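PDB 2CL2: putative laminarinase from Phanerochaete chrysosporium, which hydrolyses beta-1,3 and mixed-linked beta-1,3(4)-glucans as an endo-acting fungal glucanase of glycoside hydrolase family 16. Local coordinates for the glycan on Asn43. Coordinates in Å, arbitrary orientation; residue numbers count along the deposited sequence, not the author numbering.

The glycan on Asn43. Residues 43, 46, 48-51, 53, 55, 90. With NAG (2-acetamido-2-deoxy-beta-D-glucopyranose), chain B; NAG (2-acetamido-2-deoxy-beta-D-glucopyranose), chain C; BMA (beta-D-mannopyranose), chain H; MAN (alpha-D-mannopyranose), chain D; MAN (alpha-D-mannopyranose), chain E; MAN (alpha-D-mannopyranose), chain F; MAN (alpha-D-mannopyranose), chain G.
Tyr46 lays its ring flat under the start of the N-linked glycan. With CG anti to the backbone N (chi1 176°) and the ring turned crosswise (chi2 83°), one face takes the first NAG (chain B), whose C5 stands 3.8 Å from the centroid of the Tyr46 ring in a CH-pi contact. The far end of the ring meets the second NAG (chain C): its acetamide methyl C8 lies 3.5 Å from Tyr46 CE2. That first NAG is bonded through C1 to the amide nitrogen Asn43 ND2. Beside its ring oxygen, a water joins O5 to Asn43 O and, at the edge of the guanidinium, to Arg55 NE.

From there the chain leaves the protein through poorly ordered BMA and turns back at the mannose of chain D, also poorly ordered, whose O3 carries the mannose of chain G and O6 that of chain E. The chain G mannose docks beyond the tyrosine, its 3-hydroxyl O3 gripped from several sides. Asp50 N donates to this mannose O3 at 2.8 Å. Mannose O3 in turn can give its hydrogen to Asp50 OD1 on the anti lone pair at 2.9 Å or to Ser48 O at 3.0 Å, and Thr51 OG1 also hydrogen-bonds to it. Asp50 has CG in the crowded position between N and the carbonyl carbon (chi1 64°), which brings its carboxylate round beside its own amide. Behind it, Arg90 gives NH2 to Asp50 O at 3.0 Å and forms a long salt bridge to OD2, likely steadying the carboxylate. Two linked waters carry Thr51 OG1 and Asp50 OD1 on to the poorly ordered mannoses of chains D and E.

The platform is the hairpin of strands 45-48 and 51-55 in the GH16 beta-sandwich (jelly-roll) fold, with Gly49 and Asp50 at its turn. The glycan is anchored at two places, the first NAG near the base and the chain G mannose at the tip, its core bridging between them.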
loop_
_atom_site.group_PDB
_atom_site.type_symbol
_atom_site.label_atom_id
_atom_site.label_comp_id
_atom_site.label_asym_id
_atom_site.label_seq_id
_atom_site.Cartn_x
_atom_site.Cartn_y
_atom_site.Cartn_z
ATOM N N ASN A 43 -13.149 1.590 17.269
ATOM C CA ASN A 43 -11.909 2.347 17.166
ATOM C C ASN A 43 -10.829 1.640 16.353
ATOM O O ASN A 43 -9.643 1.796 16.622
ATOM C CB ASN A 43 -11.383 2.723 18.559
ATOM C CG ASN A 43 -10.603 4.028 18.559
ATOM O OD1 ASN A 43 -10.727 4.836 17.636
ATOM N ND2 ASN A 43 -9.814 4.246 19.617
ATOM N N TYR A 46 -9.793 5.625 13.287
ATOM C CA TYR A 46 -9.854 6.829 14.096
ATOM C C TYR A 46 -9.398 7.951 13.191
ATOM O O TYR A 46 -8.303 7.893 12.640
ATOM C CB TYR A 46 -8.951 6.709 15.322
ATOM C CG TYR A 46 -8.903 7.967 16.155
ATOM C CD1 TYR A 46 -9.888 8.245 17.096
ATOM C CD2 TYR A 46 -7.879 8.888 15.984
ATOM C CE1 TYR A 46 -9.843 9.407 17.861
ATOM C CE2 TYR A 46 -7.833 10.051 16.730
ATOM C CZ TYR A 46 -8.814 10.305 17.665
ATOM O OH TYR A 46 -8.760 11.465 18.416
ATOM N N SER A 48 -9.389 12.074 13.039
ATOM C CA SER A 48 -9.588 13.293 13.811
ATOM C C SER A 48 -8.299 14.110 13.827
ATOM O O SER A 48 -7.195 13.554 13.794
ATOM C CB SER A 48 -9.986 12.929 15.242
ATOM O OG SER A 48 -10.300 14.077 16.005
ATOM N N GLY A 49 -8.438 15.433 13.875
ATOM C CA GLY A 49 -7.282 16.318 13.870
ATOM C C GLY A 49 -6.500 16.127 12.584
ATOM O O GLY A 49 -7.085 16.142 11.498
ATOM N N ASP A 50 -5.189 15.927 12.706
ATOM C CA ASP A 50 -4.333 15.685 11.549
ATOM C C ASP A 50 -3.891 14.223 11.458
ATOM O O ASP A 50 -2.803 13.933 10.965
ATOM C CB ASP A 50 -3.117 16.632 11.548
ATOM C CG ASP A 50 -2.180 16.422 12.733
ATOM O OD1 ASP A 50 -2.458 15.598 13.624
ATOM O OD2 ASP A 50 -1.124 17.096 12.754
ATOM N N THR A 51 -4.751 13.312 11.913
ATOM C CA THR A 51 -4.389 11.907 12.013
ATOM C C THR A 51 -5.494 10.992 11.507
ATOM O O THR A 51 -6.673 11.175 11.813
ATOM C CB THR A 51 -4.076 11.538 13.471
ATOM O OG1 THR A 51 -3.021 12.368 13.959
ATOM C CG2 THR A 51 -3.642 10.090 13.590
ATOM N N ILE A 53 -5.881 6.862 11.817
ATOM C CA ILE A 53 -5.385 5.570 12.278
ATOM C C ILE A 53 -6.277 4.486 11.694
ATOM O O ILE A 53 -7.504 4.572 11.785
ATOM C CB ILE A 53 -5.444 5.443 13.815
ATOM C CG1 ILE A 53 -4.680 6.563 14.523
ATOM C CG2 ILE A 53 -4.953 4.072 14.263
ATOM C CD1 ILE A 53 -3.237 6.622 14.200
ATOM N N ARG A 55 -6.317 0.349 12.122
ATOM C CA ARG A 55 -5.629 -0.667 12.926
ATOM C C ARG A 55 -6.367 -1.991 13.000
ATOM O O ARG A 55 -7.562 -2.079 12.714
ATOM C CB ARG A 55 -5.356 -0.151 14.348
ATOM C CG ARG A 55 -6.607 0.056 15.184
ATOM C CD ARG A 55 -6.307 0.221 16.664
ATOM N NE ARG A 55 -5.515 1.418 16.959
ATOM C CZ ARG A 55 -4.231 1.426 17.332
ATOM N NH1 ARG A 55 -3.523 0.307 17.453
ATOM N NH2 ARG A 55 -3.636 2.589 17.569
ATOM N N ARG A 90 3.174 8.195 8.955
ATOM C CA ARG A 90 3.972 8.209 10.176
ATOM C C ARG A 90 4.301 6.801 10.659
ATOM O O ARG A 90 5.342 6.589 11.270
ATOM C CB ARG A 90 3.227 8.929 11.292
ATOM C CG ARG A 90 2.735 10.324 10.935
ATOM C CD ARG A 90 2.272 11.032 12.188
ATOM N NE ARG A 90 1.735 12.372 11.958
ATOM C CZ ARG A 90 0.446 12.698 11.945
ATOM N NH1 ARG A 90 -0.511 11.797 12.104
ATOM N NH2 ARG A 90 0.101 13.957 11.743
HETATM C C1 NAG B . -9.139 5.525 19.635
HETATM C C2 NAG B . -9.027 5.841 21.126
HETATM C C3 NAG B . -8.091 7.023 21.389
HETATM C C4 NAG B . -6.791 6.928 20.606
HETATM C C5 NAG B . -7.127 6.635 19.151
HETATM C C6 NAG B . -5.874 6.552 18.287
HETATM C C7 NAG B . -10.940 5.679 22.727
HETATM C C8 NAG B . -10.188 4.809 23.697
HETATM N N2 NAG B . -10.354 6.171 21.628
HETATM O O3 NAG B . -7.797 7.096 22.766
HETATM O O4 NAG B . -6.123 8.173 20.640
HETATM O O5 NAG B . -7.843 5.421 19.088
HETATM O O6 NAG B . -4.991 5.620 18.854
HETATM O O7 NAG B . -12.117 5.942 22.969
HETATM C C1 NAG C . -4.968 8.218 21.498
HETATM C C2 NAG C . -4.098 9.399 21.073
HETATM C C3 NAG C . -2.946 9.677 22.037
HETATM C C4 NAG C . -3.422 9.667 23.484
HETATM C C5 NAG C . -4.300 8.448 23.756
HETATM C C6 NAG C . -4.868 8.482 25.170
HETATM C C7 NAG C . -4.131 9.945 18.683
HETATM C C8 NAG C . -5.296 10.843 18.946
HETATM N N2 NAG C . -3.619 9.265 19.705
HETATM O O3 NAG C . -2.378 10.931 21.727
HETATM O O4 NAG C . -2.294 9.596 24.330
HETATM O O5 NAG C . -5.372 8.392 22.835
HETATM O O6 NAG C . -5.801 9.535 25.283
HETATM O O7 NAG C . -3.692 9.845 17.532
HETATM C C1 BMA H . -1.963 10.852 24.952
HETATM C C2 BMA H . -1.160 10.555 26.209
HETATM C C3 BMA H . -0.878 11.854 26.950
HETATM C C4 BMA H . -0.234 12.881 26.021
HETATM C C5 BMA H . -0.955 12.970 24.673
HETATM C C6 BMA H . -0.146 13.789 23.673
HETATM O O2 BMA H . 0.056 9.936 25.849
HETATM O O3 BMA H . -0.030 11.601 28.051
HETATM O O4 BMA H . -0.265 14.143 26.651
HETATM O O5 BMA H . -1.190 11.687 24.119
HETATM O O6 BMA H . -0.906 13.902 22.489
HETATM C C1 MAN D . -0.381 14.919 21.618
HETATM C C2 MAN D . -1.396 15.180 20.516
HETATM C C3 MAN D . -1.505 13.958 19.608
HETATM C C4 MAN D . -0.148 13.474 19.128
HETATM C C5 MAN D . 0.863 13.383 20.271
HETATM C C6 MAN D . 2.264 13.234 19.696
HETATM O O2 MAN D . -0.993 16.310 19.776
HETATM O O3 MAN D . -2.260 14.270 18.459
HETATM O O4 MAN D . -0.314 12.205 18.530
HETATM O O5 MAN D . 0.860 14.574 21.039
HETATM O O6 MAN D . 2.429 14.343 18.840
HETATM C C1 MAN E . 3.768 14.513 18.374
HETATM C C2 MAN E . 3.842 15.925 17.817
HETATM C C3 MAN E . 3.024 16.085 16.546
HETATM C C4 MAN E . 3.365 14.994 15.541
HETATM C C5 MAN E . 3.377 13.611 16.193
HETATM C C6 MAN E . 3.969 12.589 15.233
HETATM O O2 MAN E . 5.185 16.221 17.544
HETATM O O3 MAN E . 3.287 17.350 15.974
HETATM O O4 MAN E . 2.405 15.020 14.505
HETATM O O5 MAN E . 4.160 13.594 17.378
HETATM O O6 MAN E . 3.695 11.291 15.714
HETATM C C1 MAN F . 5.822 16.801 18.693
HETATM C C2 MAN F . 6.634 17.975 18.189
HETATM C C3 MAN F . 7.706 17.458 17.237
HETATM C C4 MAN F . 8.547 16.397 17.940
HETATM C C5 MAN F . 7.653 15.307 18.534
HETATM C C6 MAN F . 8.456 14.325 19.381
HETATM O O2 MAN F . 7.228 18.640 19.282
HETATM O O3 MAN F . 8.510 18.527 16.798
HETATM O O4 MAN F . 9.453 15.838 17.017
HETATM O O5 MAN F . 6.659 15.884 19.361
HETATM O O6 MAN F . 7.567 13.479 20.080
HETATM C C1 MAN G . -3.652 13.952 18.617
HETATM C C2 MAN G . -4.187 13.583 17.238
HETATM C C3 MAN G . -4.105 14.797 16.330
HETATM C C4 MAN G . -4.877 15.955 16.960
HETATM C C5 MAN G . -4.392 16.205 18.392
HETATM C C6 MAN G . -5.271 17.233 19.097
HETATM O O2 MAN G . -5.534 13.180 17.316
HETATM O O3 MAN G . -4.635 14.456 15.072
HETATM O O4 MAN G . -4.709 17.118 16.181
HETATM O O5 MAN G . -4.418 15.011 19.152
HETATM O O6 MAN G . -4.808 17.398 20.422
HETATM O O HOH W 1 -7.610 3.494 17.054
HETATM O O HOH W 2 -0.846 12.366 15.701
HETATM O O HOH W 3 -0.280 14.984 15.226
#